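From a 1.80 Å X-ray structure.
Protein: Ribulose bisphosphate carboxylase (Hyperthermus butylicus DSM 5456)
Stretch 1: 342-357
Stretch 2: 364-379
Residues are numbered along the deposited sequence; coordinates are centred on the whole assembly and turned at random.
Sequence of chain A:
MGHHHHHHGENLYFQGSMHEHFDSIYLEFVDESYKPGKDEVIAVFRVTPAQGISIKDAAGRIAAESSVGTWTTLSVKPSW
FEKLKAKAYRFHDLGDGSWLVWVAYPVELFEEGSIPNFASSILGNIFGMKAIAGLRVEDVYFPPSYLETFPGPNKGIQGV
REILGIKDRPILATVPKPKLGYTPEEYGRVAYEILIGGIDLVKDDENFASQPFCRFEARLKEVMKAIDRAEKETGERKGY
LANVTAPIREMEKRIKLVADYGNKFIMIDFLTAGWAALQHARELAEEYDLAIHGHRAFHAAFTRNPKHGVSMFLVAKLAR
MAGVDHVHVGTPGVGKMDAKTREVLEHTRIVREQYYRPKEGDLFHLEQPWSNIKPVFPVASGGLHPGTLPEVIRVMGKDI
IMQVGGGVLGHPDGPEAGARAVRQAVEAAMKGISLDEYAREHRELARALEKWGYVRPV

Stretch 1, residues 342-357: REVLEHTRIVREQYYR
Stretch 2 364-379: FHLEQPWSNIKPVFPV

When a helix gives way to a short strand, a carbonyl that its last turn leaves unpaired can be taken up by a neighbouring segment running the other way. Residues 342-357 and 364-379 of this carboxylase illustrate the principle, burying 988 Å² between them. The helix, which enters from earlier in the chain and ends at 352, runs at 153° to strand 377-379, with axes 8.1 Å apart at closest approach.

Near the start of the stretch, Glu-343 (chi1 t, chi2 p) extends its carboxylate to the edge of the His-365 ring (chi1 m), where NE2 donates to OE2 at 2.9 Å. One turn on, Glu-346 (m, m) accepts a very short bond within its own stretch, 2.5 Å from Tyr-356 OH to Glu-346 OE1, which ties the helix to the strand that follows. Ile-350 (t, p) lays CG1 4.0 Å from CZ2 of Trp-370. Val-351 (m) packs its CB 3.8 Å from CB of Val-376 (t) and its CG2 3.9 Å from CG of Pro-378, while Val-351 O accepts from Val-376 N at 2.8 Å.

Glu-353 leaves helical geometry (phi/psi -79/154), and the chain turns into an antiparallel pairing. Gln-354 O receives Trp-370 N at 2.9 Å; its side chain (chi1 m) reaches the type II turn 370-373, where NE2 makes a weak 3.4 Å bond to Ile-373 O.

Tyr-355 (-147/100, chi1 t) faces Pro-369 in a non-hydrogen-bonded pair, CA-CA 4.3 Å. Both side chains lie on one face of the sheet, so Pro-369 CB sits 3.8 Å from the tyrosine ring centroid, a CH-pi contact. Tyr-356 (-85/128, chi1 t) and Gln-368 (-149/104, chi1 t) form the hydrogen-bonded pair: Tyr-356 N to Gln-368 O and Gln-368 N to Tyr-356 O are both 2.9 Å. Arg-357 closes the register opposite Glu-367, CA-CA 4.6 Å.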

ATOM      1  N   ARG A 342     -16.746 -19.771  -3.608  1.00 41.00           N
ATOM      2  CA  ARG A 342     -16.173 -20.442  -2.448  1.00 43.68           C
ATOM      3  C   ARG A 342     -15.264 -19.489  -1.690  1.00 41.05           C
ATOM      4  O   ARG A 342     -15.294 -19.422  -0.459  1.00 43.54           O
ATOM      5  CB  ARG A 342     -15.385 -21.661  -2.905  1.00 52.01           C
ATOM      6  CG  ARG A 342     -15.370 -22.832  -1.964  1.00 59.69           C
ATOM      7  CD  ARG A 342     -15.806 -24.110  -2.718  1.00 69.22           C
ATOM      8  NE  ARG A 342     -15.133 -24.293  -4.012  1.00 73.78           N
ATOM      9  CZ  ARG A 342     -15.728 -24.734  -5.126  1.00 72.96           C
ATOM     10  NH1 ARG A 342     -17.026 -25.046  -5.142  1.00 69.18           N
ATOM     11  NH2 ARG A 342     -15.016 -24.855  -6.241  1.00 74.67           N
ATOM     12  N   GLU A 343     -14.458 -18.737  -2.414  1.00 36.70           N
ATOM     13  CA  GLU A 343     -13.485 -17.908  -1.708  1.00 37.76           C
ATOM     14  C   GLU A 343     -14.167 -16.697  -1.091  1.00 40.24           C
ATOM     15  O   GLU A 343     -13.753 -16.225  -0.024  1.00 33.52           O
ATOM     16  CB  GLU A 343     -12.339 -17.498  -2.632  1.00 44.48           C
ATOM     17  CG  GLU A 343     -11.171 -16.794  -1.892  1.00 45.19           C
ATOM     18  CD  GLU A 343     -10.414 -17.711  -0.880  1.00 45.22           C
ATOM     19  OE1 GLU A 343     -10.685 -18.953  -0.866  1.00 47.20           O
ATOM     20  OE2 GLU A 343      -9.522 -17.205  -0.140  1.00 35.47           O
ATOM     21  N   VAL A 344     -15.199 -16.154  -1.752  1.00 41.07           N
ATOM     22  CA  VAL A 344     -15.958 -15.087  -1.104  1.00 36.41           C
ATOM     23  C   VAL A 344     -16.538 -15.591   0.205  1.00 36.49           C
ATOM     24  O   VAL A 344     -16.619 -14.836   1.201  1.00 33.90           O
ATOM     25  CB  VAL A 344     -17.062 -14.540  -2.032  1.00 47.35           C
ATOM     26  CG1 VAL A 344     -18.057 -13.626  -1.251  1.00 48.93           C
ATOM     27  CG2 VAL A 344     -16.417 -13.780  -3.180  1.00 44.30           C
ATOM     28  N   LEU A 345     -16.943 -16.872   0.230  1.00 31.80           N
ATOM     29  CA  LEU A 345     -17.499 -17.439   1.464  1.00 38.24           C
ATOM     30  C   LEU A 345     -16.417 -17.597   2.529  1.00 39.16           C
ATOM     31  O   LEU A 345     -16.680 -17.388   3.716  1.00 32.56           O
ATOM     32  CB  LEU A 345     -18.210 -18.783   1.213  1.00 44.89           C
ATOM     33  CG  LEU A 345     -19.703 -18.728   0.872  1.00 53.91           C
ATOM     34  CD1 LEU A 345     -19.995 -17.568  -0.090  1.00 55.21           C
ATOM     35  CD2 LEU A 345     -20.164 -20.045   0.252  1.00 56.70           C
ATOM     36  N   GLU A 346     -15.181 -17.939   2.131  1.00 36.34           N
ATOM     37  CA  GLU A 346     -14.084 -17.977   3.100  1.00 36.55           C
ATOM     38  C   GLU A 346     -13.752 -16.584   3.628  1.00 28.27           C
ATOM     39  O   GLU A 346     -13.460 -16.428   4.827  1.00 29.47           O
ATOM     40  CB  GLU A 346     -12.846 -18.665   2.466  1.00 34.90           C
ATOM     41  CG  GLU A 346     -13.131 -20.170   2.236  1.00 39.40           C
ATOM     42  CD  GLU A 346     -13.667 -20.932   3.499  1.00 52.05           C
ATOM     43  OE1 GLU A 346     -12.876 -21.119   4.439  1.00 54.74           O
ATOM     44  OE2 GLU A 346     -14.868 -21.361   3.584  1.00 54.14           O
ATOM     45  N   HIS A 347     -13.788 -15.558   2.760  1.00 23.92           N
ATOM     46  CA  HIS A 347     -13.614 -14.165   3.208  1.00 25.00           C
ATOM     47  C   HIS A 347     -14.629 -13.774   4.275  1.00 23.09           C
ATOM     48  O   HIS A 347     -14.288 -13.084   5.241  1.00 26.56           O
ATOM     49  CB  HIS A 347     -13.803 -13.170   2.087  1.00 29.08           C
ATOM     50  CG  HIS A 347     -12.790 -13.251   0.996  1.00 30.41           C
ATOM     51  ND1 HIS A 347     -12.927 -12.538  -0.177  1.00 30.64           N
ATOM     52  CD2 HIS A 347     -11.642 -13.966   0.888  1.00 31.44           C
ATOM     53  CE1 HIS A 347     -11.894 -12.811  -0.962  1.00 33.79           C
ATOM     54  NE2 HIS A 347     -11.105 -13.679  -0.343  1.00 32.15           N
ATOM     55  N   THR A 348     -15.902 -14.082   4.038  1.00 26.00           N
ATOM     56  CA  THR A 348     -16.906 -13.734   5.059  1.00 25.22           C
ATOM     57  C   THR A 348     -16.641 -14.507   6.340  1.00 29.57           C
ATOM     58  O   THR A 348     -16.749 -13.953   7.442  1.00 29.58           O
ATOM     59  CB  THR A 348     -18.354 -14.035   4.580  1.00 32.27           C
ATOM     60  OG1 THR A 348     -18.577 -15.446   4.586  1.00 39.89           O
ATOM     61  CG2 THR A 348     -18.614 -13.446   3.185  1.00 25.57           C
ATOM     62  N   ARG A 349     -16.228 -15.778   6.220  1.00 27.31           N
ATOM     63  CA  ARG A 349     -15.972 -16.523   7.448  1.00 29.00           C
ATOM     64  C   ARG A 349     -14.814 -15.937   8.223  1.00 28.10           C
ATOM     65  O   ARG A 349     -14.890 -15.807   9.447  1.00 29.17           O
ATOM     66  CB  ARG A 349     -15.693 -18.013   7.180  1.00 32.45           C
ATOM     67  CG  ARG A 349     -16.876 -18.839   6.733  1.00 38.39           C
ATOM     68  CD  ARG A 349     -16.404 -20.288   6.439  1.00 48.61           C
ATOM     69  NE  ARG A 349     -15.968 -20.923   7.684  1.00 57.34           N
ATOM     70  CZ  ARG A 349     -14.919 -21.740   7.830  1.00 57.81           C
ATOM     71  NH1 ARG A 349     -14.650 -22.229   9.042  1.00 60.87           N
ATOM     72  NH2 ARG A 349     -14.151 -22.079   6.792  1.00 50.11           N
ATOM     73  N   ILE A 350     -13.736 -15.551   7.538  1.00 26.47           N
ATOM     74  CA  ILE A 350     -12.582 -15.084   8.314  1.00 27.67           C
ATOM     75  C   ILE A 350     -12.848 -13.720   8.989  1.00 30.34           C
ATOM     76  O   ILE A 350     -12.270 -13.432  10.038  1.00 27.95           O
ATOM     77  CB  ILE A 350     -11.306 -15.045   7.448  1.00 26.35           C
ATOM     78  CG1 ILE A 350     -10.044 -14.891   8.360  1.00 24.71           C
ATOM     79  CG2 ILE A 350     -11.320 -13.871   6.375  1.00 24.09           C
ATOM     80  CD1 ILE A 350      -9.845 -16.114   9.321  1.00 27.86           C
ATOM     81  N   VAL A 351     -13.712 -12.867   8.439  1.00 27.11           N
ATOM     82  CA  VAL A 351     -13.974 -11.587   9.097  1.00 23.70           C
ATOM     83  C   VAL A 351     -15.101 -11.663  10.125  1.00 25.82           C
ATOM     84  O   VAL A 351     -15.168 -10.789  11.015  1.00 29.16           O
ATOM     85  CB  VAL A 351     -14.254 -10.446   8.081  1.00 24.06           C
ATOM     86  CG1 VAL A 351     -13.102 -10.345   7.040  1.00 21.56           C
ATOM     87  CG2 VAL A 351     -15.586 -10.651   7.345  1.00 25.57           C
ATOM     88  N   ARG A 352     -15.993 -12.692  10.063  1.00 27.05           N
ATOM     89  CA  ARG A 352     -17.113 -12.716  11.002  1.00 28.98           C
ATOM     90  C   ARG A 352     -16.928 -13.705  12.137  1.00 32.44           C
ATOM     91  O   ARG A 352     -17.571 -13.544  13.176  1.00 33.93           O
ATOM     92  CB  ARG A 352     -18.431 -13.088  10.308  1.00 31.65           C
ATOM     93  CG  ARG A 352     -18.878 -12.045   9.334  1.00 34.53           C
ATOM     94  CD  ARG A 352     -20.405 -12.308   9.138  1.00 36.98           C
ATOM     95  NE  ARG A 352     -20.683 -13.626   8.553  1.00 40.85           N
ATOM     96  CZ  ARG A 352     -21.585 -13.826   7.586  1.00 40.30           C
ATOM     97  NH1 ARG A 352     -22.220 -12.790   7.070  1.00 35.97           N
ATOM     98  NH2 ARG A 352     -21.816 -15.033   7.085  1.00 37.28           N
ATOM     99  N   GLU A 353     -16.202 -14.793  11.931  1.00 31.68           N
ATOM    100  CA  GLU A 353     -16.203 -15.874  12.917  1.00 34.36           C
ATOM    101  C   GLU A 353     -15.324 -15.598  14.127  1.00 36.32           C
ATOM    102  O   GLU A 353     -14.355 -14.835  14.080  1.00 34.27           O
ATOM    103  CB  GLU A 353     -15.775 -17.159  12.256  1.00 37.60           C
ATOM    104  CG  GLU A 353     -16.903 -17.654  11.375  1.00 44.41           C
ATOM    105  CD  GLU A 353     -16.630 -19.008  10.808  1.00 55.41           C
ATOM    106  OE1 GLU A 353     -15.443 -19.402  10.738  1.00 59.62           O
ATOM    107  OE2 GLU A 353     -17.592 -19.659  10.389  1.00 59.90           O
ATOM    108  N   GLN A 354     -15.688 -16.230  15.251  1.00 38.06           N
ATOM    109  CA  GLN A 354     -14.813 -16.135  16.411  1.00 39.41           C
ATOM    110  C   GLN A 354     -13.697 -17.167  16.382  1.00 40.28           C
ATOM    111  O   GLN A 354     -12.682 -16.989  17.070  1.00 40.85           O
ATOM    112  CB  GLN A 354     -15.621 -16.283  17.721  1.00 42.51           C
ATOM    113  CG  GLN A 354     -16.158 -14.934  18.226  1.00 50.28           C
ATOM    114  CD  GLN A 354     -15.255 -13.724  17.852  1.00 53.49           C
ATOM    115  OE1 GLN A 354     -15.655 -12.894  17.020  1.00 53.28           O
ATOM    116  NE2 GLN A 354     -14.080 -13.591  18.501  1.00 50.22           N
ATOM    117  N   TYR A 355     -13.873 -18.233  15.610  1.00 40.66           N
ATOM    118  CA  TYR A 355     -12.895 -19.308  15.507  1.00 41.83           C
ATOM    119  C   TYR A 355     -12.981 -19.832  14.077  1.00 42.93           C
ATOM    120  O   TYR A 355     -13.868 -20.612  13.752  1.00 41.68           O
ATOM    121  CB  TYR A 355     -13.142 -20.415  16.520  1.00 45.72           C
ATOM    122  CG  TYR A 355     -11.872 -21.139  16.912  1.00 53.65           C
ATOM    123  CD1 TYR A 355     -10.997 -21.630  15.935  1.00 58.16           C
ATOM    124  CD2 TYR A 355     -11.528 -21.325  18.252  1.00 60.26           C
ATOM    125  CE1 TYR A 355      -9.817 -22.289  16.277  1.00 64.10           C
ATOM    126  CE2 TYR A 355     -10.356 -21.997  18.609  1.00 64.84           C
ATOM    127  CZ  TYR A 355      -9.504 -22.474  17.618  1.00 69.17           C
ATOM    128  OH  TYR A 355      -8.332 -23.131  17.963  1.00 73.41           O
ATOM    129  N   TYR A 356     -12.052 -19.402  13.241  1.00 41.39           N
ATOM    130  CA  TYR A 356     -12.020 -19.851  11.861  1.00 39.49           C
ATOM    131  C   TYR A 356     -11.276 -21.174  11.744  1.00 38.72           C
ATOM    132  O   TYR A 356     -10.142 -21.290  12.206  1.00 39.27           O
ATOM    133  CB  TYR A 356     -11.332 -18.792  10.973  1.00 34.26           C
ATOM    134  CG  TYR A 356     -11.156 -19.288   9.538  1.00 36.90           C
ATOM    135  CD1 TYR A 356      -9.960 -19.875   9.118  1.00 36.61           C
ATOM    136  CD2 TYR A 356     -12.187 -19.166   8.599  1.00 34.82           C
ATOM    137  CE1 TYR A 356      -9.792 -20.329   7.807  1.00 33.95           C
ATOM    138  CE2 TYR A 356     -12.049 -19.632   7.301  1.00 33.56           C
ATOM    139  CZ  TYR A 356     -10.834 -20.182   6.899  1.00 34.98           C
ATOM    140  OH  TYR A 356     -10.725 -20.664   5.627  1.00 34.13           O
ATOM    141  N   ARG A 357     -11.897 -22.162  11.098  1.00 40.64           N
ATOM    142  CA  ARG A 357     -11.212 -23.406  10.784  1.00 41.87           C
ATOM    143  C   ARG A 357     -11.363 -23.695   9.294  1.00 45.42           C
ATOM    144  O   ARG A 357     -12.500 -23.770   8.795  1.00 47.40           O
ATOM    145  CB  ARG A 357     -11.767 -24.561  11.621  1.00 46.79           C
ATOM    146  CG  ARG A 357     -11.426 -24.404  13.081  1.00 49.61           C
ATOM    147  CD  ARG A 357     -11.782 -25.676  13.864  1.00 61.57           C
ATOM    148  NE  ARG A 357     -11.704 -25.493  15.312  1.00 70.45           N
ATOM    149  CZ  ARG A 357     -12.666 -24.934  16.051  1.00 75.35           C
ATOM    150  NH1 ARG A 357     -13.766 -24.482  15.463  1.00 73.88           N
ATOM    151  NH2 ARG A 357     -12.537 -24.829  17.377  1.00 79.03           N
ATOM    152  N   PHE A 364      -4.740 -23.765   1.709  1.00 36.35           N
ATOM    153  CA  PHE A 364      -4.485 -22.366   1.399  1.00 30.94           C
ATOM    154  C   PHE A 364      -4.835 -21.420   2.547  1.00 38.89           C
ATOM    155  O   PHE A 364      -4.592 -20.214   2.434  1.00 33.49           O
ATOM    156  CB  PHE A 364      -5.286 -21.964   0.166  1.00 29.81           C
ATOM    157  CG  PHE A 364      -4.720 -22.501  -1.110  1.00 34.30           C
ATOM    158  CD1 PHE A 364      -5.093 -23.756  -1.565  1.00 36.25           C
ATOM    159  CD2 PHE A 364      -3.839 -21.742  -1.865  1.00 31.39           C
ATOM    160  CE1 PHE A 364      -4.572 -24.265  -2.752  1.00 40.99           C
ATOM    161  CE2 PHE A 364      -3.319 -22.236  -3.050  1.00 36.41           C
ATOM    162  CZ  PHE A 364      -3.642 -23.479  -3.494  1.00 36.22           C
ATOM    163  N   HIS A 365      -5.429 -21.934   3.626  1.00 36.46           N
ATOM    164  CA  HIS A 365      -5.821 -21.120   4.762  1.00 36.28           C
ATOM    165  C   HIS A 365      -5.408 -21.873   6.019  1.00 34.20           C
ATOM    166  O   HIS A 365      -5.231 -23.096   5.996  1.00 38.57           O
ATOM    167  CB  HIS A 365      -7.353 -20.829   4.813  1.00 31.77           C
ATOM    168  CG  HIS A 365      -7.907 -20.260   3.546  1.00 32.04           C
ATOM    169  ND1 HIS A 365      -8.651 -21.010   2.660  1.00 34.31           N
ATOM    170  CD2 HIS A 365      -7.840 -19.013   3.026  1.00 31.12           C
ATOM    171  CE1 HIS A 365      -8.985 -20.255   1.624  1.00 33.99           C
ATOM    172  NE2 HIS A 365      -8.530 -19.037   1.833  1.00 30.40           N
ATOM    173  N   LEU A 366      -5.288 -21.143   7.112  1.00 32.36           N
ATOM    174  CA  LEU A 366      -4.849 -21.720   8.384  1.00 34.80           C
ATOM    175  C   LEU A 366      -5.940 -21.566   9.422  1.00 35.65           C
ATOM    176  O   LEU A 366      -6.797 -20.696   9.321  1.00 34.37           O
ATOM    177  CB  LEU A 366      -3.582 -21.007   8.883  1.00 37.48           C
ATOM    178  CG  LEU A 366      -2.353 -21.190   7.984  1.00 37.31           C
ATOM    179  CD1 LEU A 366      -1.359 -20.034   8.105  1.00 38.60           C
ATOM    180  CD2 LEU A 366      -1.692 -22.478   8.338  1.00 43.07           C
ATOM    181  N   GLU A 367      -5.913 -22.400  10.442  1.00 38.59           N
ATOM    182  CA  GLU A 367      -6.872 -22.229  11.531  1.00 39.72           C
ATOM    183  C   GLU A 367      -6.530 -20.933  12.267  1.00 38.25           C
ATOM    184  O   GLU A 367      -5.354 -20.588  12.382  1.00 41.58           O
ATOM    185  CB  GLU A 367      -6.799 -23.482  12.418  1.00 48.61           C
ATOM    186  CG  GLU A 367      -7.103 -23.287  13.849  1.00 56.38           C
ATOM    187  CD  GLU A 367      -6.953 -24.582  14.611  1.00 66.13           C
ATOM    188  OE1 GLU A 367      -7.403 -25.648  14.112  1.00 60.23           O
ATOM    189  OE2 GLU A 367      -6.344 -24.529  15.699  1.00 76.98           O
ATOM    190  N   GLN A 368      -7.564 -20.171  12.741  1.00 37.58           N
ATOM    191  CA  GLN A 368      -7.344 -18.869  13.384  1.00 36.28           C
ATOM    192  C   GLN A 368      -8.415 -18.591  14.452  1.00 40.46           C
ATOM    193  O   GLN A 368      -9.540 -18.206  14.109  1.00 36.67           O
ATOM    194  CB  GLN A 368      -7.314 -17.723  12.358  1.00 32.85           C
ATOM    195  CG  GLN A 368      -7.131 -16.365  13.047  1.00 32.04           C
ATOM    196  CD  GLN A 368      -5.711 -16.199  13.580  1.00 35.70           C
ATOM    197  OE1 GLN A 368      -4.757 -16.051  12.789  1.00 33.25           O
ATOM    198  NE2 GLN A 368      -5.558 -16.208  14.877  1.00 36.23           N
ATOM    199  N   PRO A 369      -8.089 -18.720  15.751  1.00 40.10           N
ATOM    200  CA  PRO A 369      -8.985 -18.166  16.782  1.00 50.77           C
ATOM    201  C   PRO A 369      -8.874 -16.647  16.827  1.00 45.63           C
ATOM    202  O   PRO A 369      -7.837 -16.055  16.519  1.00 43.77           O
ATOM    203  CB  PRO A 369      -8.488 -18.801  18.106  1.00 44.85           C
ATOM    204  CG  PRO A 369      -7.202 -19.562  17.776  1.00 45.48           C
ATOM    205  CD  PRO A 369      -6.804 -19.161  16.327  1.00 41.91           C
ATOM    206  N   TRP A 370      -9.971 -16.003  17.191  1.00 41.37           N
ATOM    207  CA  TRP A 370     -10.027 -14.543  17.184  1.00 39.13           C
ATOM    208  C   TRP A 370     -10.329 -14.018  18.580  1.00 42.40           C
ATOM    209  O   TRP A 370     -11.086 -13.057  18.755  1.00 38.48           O
ATOM    210  CB  TRP A 370     -11.084 -14.054  16.190  1.00 34.71           C
ATOM    211  CG  TRP A 370     -10.693 -14.142  14.765  1.00 32.25           C
ATOM    212  CD1 TRP A 370     -11.048 -15.091  13.870  1.00 33.77           C
ATOM    213  CD2 TRP A 370      -9.906 -13.193  14.067  1.00 30.87           C
ATOM    214  NE1 TRP A 370     -10.533 -14.816  12.631  1.00 29.99           N
ATOM    215  CE2 TRP A 370      -9.808 -13.645  12.723  1.00 28.29           C
ATOM    216  CE3 TRP A 370      -9.226 -12.027  14.454  1.00 36.44           C
ATOM    217  CZ2 TRP A 370      -9.089 -12.963  11.769  1.00 26.04           C
ATOM    218  CZ3 TRP A 370      -8.528 -11.327  13.454  1.00 29.10           C
ATOM    219  CH2 TRP A 370      -8.473 -11.804  12.150  1.00 26.32           C
ATOM    220  N   SER A 371      -9.790 -14.685  19.596  1.00 41.94           N
ATOM    221  CA  SER A 371     -10.051 -14.256  20.964  1.00 44.51           C
ATOM    222  C   SER A 371      -9.800 -12.754  21.121  1.00 43.03           C
ATOM    223  O   SER A 371      -8.765 -12.249  20.665  1.00 45.36           O
ATOM    224  CB  SER A 371      -9.140 -15.058  21.889  1.00 47.84           C
ATOM    225  OG  SER A 371      -9.763 -15.249  23.121  1.00 57.53           O
ATOM    226  N   ASN A 372     -10.791 -12.030  21.666  1.00 43.72           N
ATOM    227  CA  ASN A 372     -10.704 -10.583  21.905  1.00 46.76           C
ATOM    228  C   ASN A 372     -10.692  -9.709  20.634  1.00 40.39           C
ATOM    229  O   ASN A 372     -10.158  -8.595  20.651  1.00 38.26           O
ATOM    230  CB  ASN A 372      -9.463 -10.238  22.733  1.00 45.05           C
ATOM    231  CG  ASN A 372      -9.427 -11.021  24.022  1.00 48.32           C
ATOM    232  OD1 ASN A 372      -8.407 -11.616  24.375  1.00 52.52           O
ATOM    233  ND2 ASN A 372     -10.569 -11.083  24.694  1.00 50.33           N
ATOM    234  N   ILE A 373     -11.174 -10.178  19.498  1.00 39.62           N
ATOM    235  CA  ILE A 373     -11.224  -9.349  18.284  1.00 34.15           C
ATOM    236  C   ILE A 373     -12.667  -9.459  17.767  1.00 28.05           C
ATOM    237  O   ILE A 373     -13.089 -10.537  17.405  1.00 30.79           O
ATOM    238  CB  ILE A 373     -10.226  -9.823  17.200  1.00 34.20           C
ATOM    239  CG1 ILE A 373      -8.756  -9.902  17.700  1.00 34.41           C
ATOM    240  CG2 ILE A 373     -10.360  -8.938  15.943  1.00 31.89           C
ATOM    241  CD1 ILE A 373      -8.073  -8.619  17.883  1.00 33.32           C
ATOM    242  N   LYS A 374     -13.417  -8.339  17.755  1.00 30.36           N
ATOM    243  CA  LYS A 374     -14.841  -8.396  17.417  1.00 29.64           C
ATOM    244  C   LYS A 374     -14.998  -8.768  15.948  1.00 31.34           C
ATOM    245  O   LYS A 374     -14.065  -8.566  15.176  1.00 28.65           O
ATOM    246  CB  LYS A 374     -15.472  -7.026  17.619  1.00 33.60           C
ATOM    247  CG  LYS A 374     -15.689  -6.689  19.185  1.00 36.56           C
ATOM    248  CD  LYS A 374     -16.010  -5.273  19.385  1.00 38.48           C
ATOM    249  CE  LYS A 374     -16.378  -5.066  20.931  1.00 51.35           C
ATOM    250  NZ  LYS A 374     -16.520  -3.644  21.213  1.00 58.91           N
ATOM    251  N   PRO A 375     -16.117  -9.372  15.580  1.00 28.77           N
ATOM    252  CA  PRO A 375     -16.389  -9.648  14.158  1.00 29.62           C
ATOM    253  C   PRO A 375     -16.653  -8.382  13.351  1.00 31.29           C
ATOM    254  O   PRO A 375     -17.104  -7.355  13.850  1.00 32.67           O
ATOM    255  CB  PRO A 375     -17.625 -10.544  14.193  1.00 33.30           C
ATOM    256  CG  PRO A 375     -18.305 -10.181  15.464  1.00 36.01           C
ATOM    257  CD  PRO A 375     -17.226  -9.790  16.473  1.00 35.29           C
ATOM    258  N   VAL A 376     -16.423  -8.503  12.058  1.00 27.47           N
ATOM    259  CA  VAL A 376     -16.512  -7.412  11.089  1.00 25.02           C
ATOM    260  C   VAL A 376     -17.761  -7.649  10.226  1.00 26.00           C
ATOM    261  O   VAL A 376     -18.007  -8.780   9.848  1.00 26.34           O
ATOM    262  CB  VAL A 376     -15.232  -7.419  10.209  1.00 24.11           C
ATOM    263  CG1 VAL A 376     -15.420  -6.491   9.041  1.00 25.52           C
ATOM    264  CG2 VAL A 376     -14.036  -6.972  11.137  1.00 26.27           C
ATOM    265  N   PHE A 377     -18.455  -6.576   9.802  1.00 26.45           N
ATOM    266  CA  PHE A 377     -19.539  -6.685   8.790  1.00 27.38           C
ATOM    267  C   PHE A 377     -18.955  -6.872   7.394  1.00 26.65           C
ATOM    268  O   PHE A 377     -18.327  -5.951   6.872  1.00 25.92           O
ATOM    269  CB  PHE A 377     -20.390  -5.417   8.768  1.00 32.67           C
ATOM    270  CG  PHE A 377     -21.720  -5.525   9.471  1.00 29.83           C
ATOM    271  CD1 PHE A 377     -22.676  -6.513   9.106  1.00 34.53           C
ATOM    272  CD2 PHE A 377     -22.033  -4.633  10.481  1.00 30.80           C
ATOM    273  CE1 PHE A 377     -23.925  -6.604   9.755  1.00 35.73           C
ATOM    274  CE2 PHE A 377     -23.246  -4.724  11.138  1.00 32.85           C
ATOM    275  CZ  PHE A 377     -24.184  -5.699  10.807  1.00 35.19           C
ATOM    276  N   PRO A 378     -19.201  -7.987   6.726  1.00 27.03           N
ATOM    277  CA  PRO A 378     -18.847  -8.083   5.310  1.00 26.76           C
ATOM    278  C   PRO A 378     -19.789  -7.183   4.539  1.00 29.59           C
ATOM    279  O   PRO A 378     -20.985  -7.068   4.869  1.00 32.58           O
ATOM    280  CB  PRO A 378     -19.102  -9.563   4.955  1.00 35.09           C
ATOM    281  CG  PRO A 378     -19.321 -10.250   6.228  1.00 33.02           C
ATOM    282  CD  PRO A 378     -19.770  -9.233   7.268  1.00 32.51           C
ATOM    283  N   VAL A 379     -19.255  -6.574   3.495  1.00 27.30           N
ATOM    284  CA  VAL A 379     -20.036  -5.726   2.610  1.00 28.30           C
ATOM    285  C   VAL A 379     -20.182  -6.431   1.269  1.00 33.88           C
ATOM    286  O   VAL A 379     -19.187  -6.879   0.685  1.00 30.52           O
ATOM    287  CB  VAL A 379     -19.366  -4.358   2.460  1.00 32.67           C
ATOM    288  CG1 VAL A 379     -20.089  -3.528   1.395  1.00 32.89           C
ATOM    289  CG2 VAL A 379     -19.275  -3.697   3.864  1.00 27.17           C
TER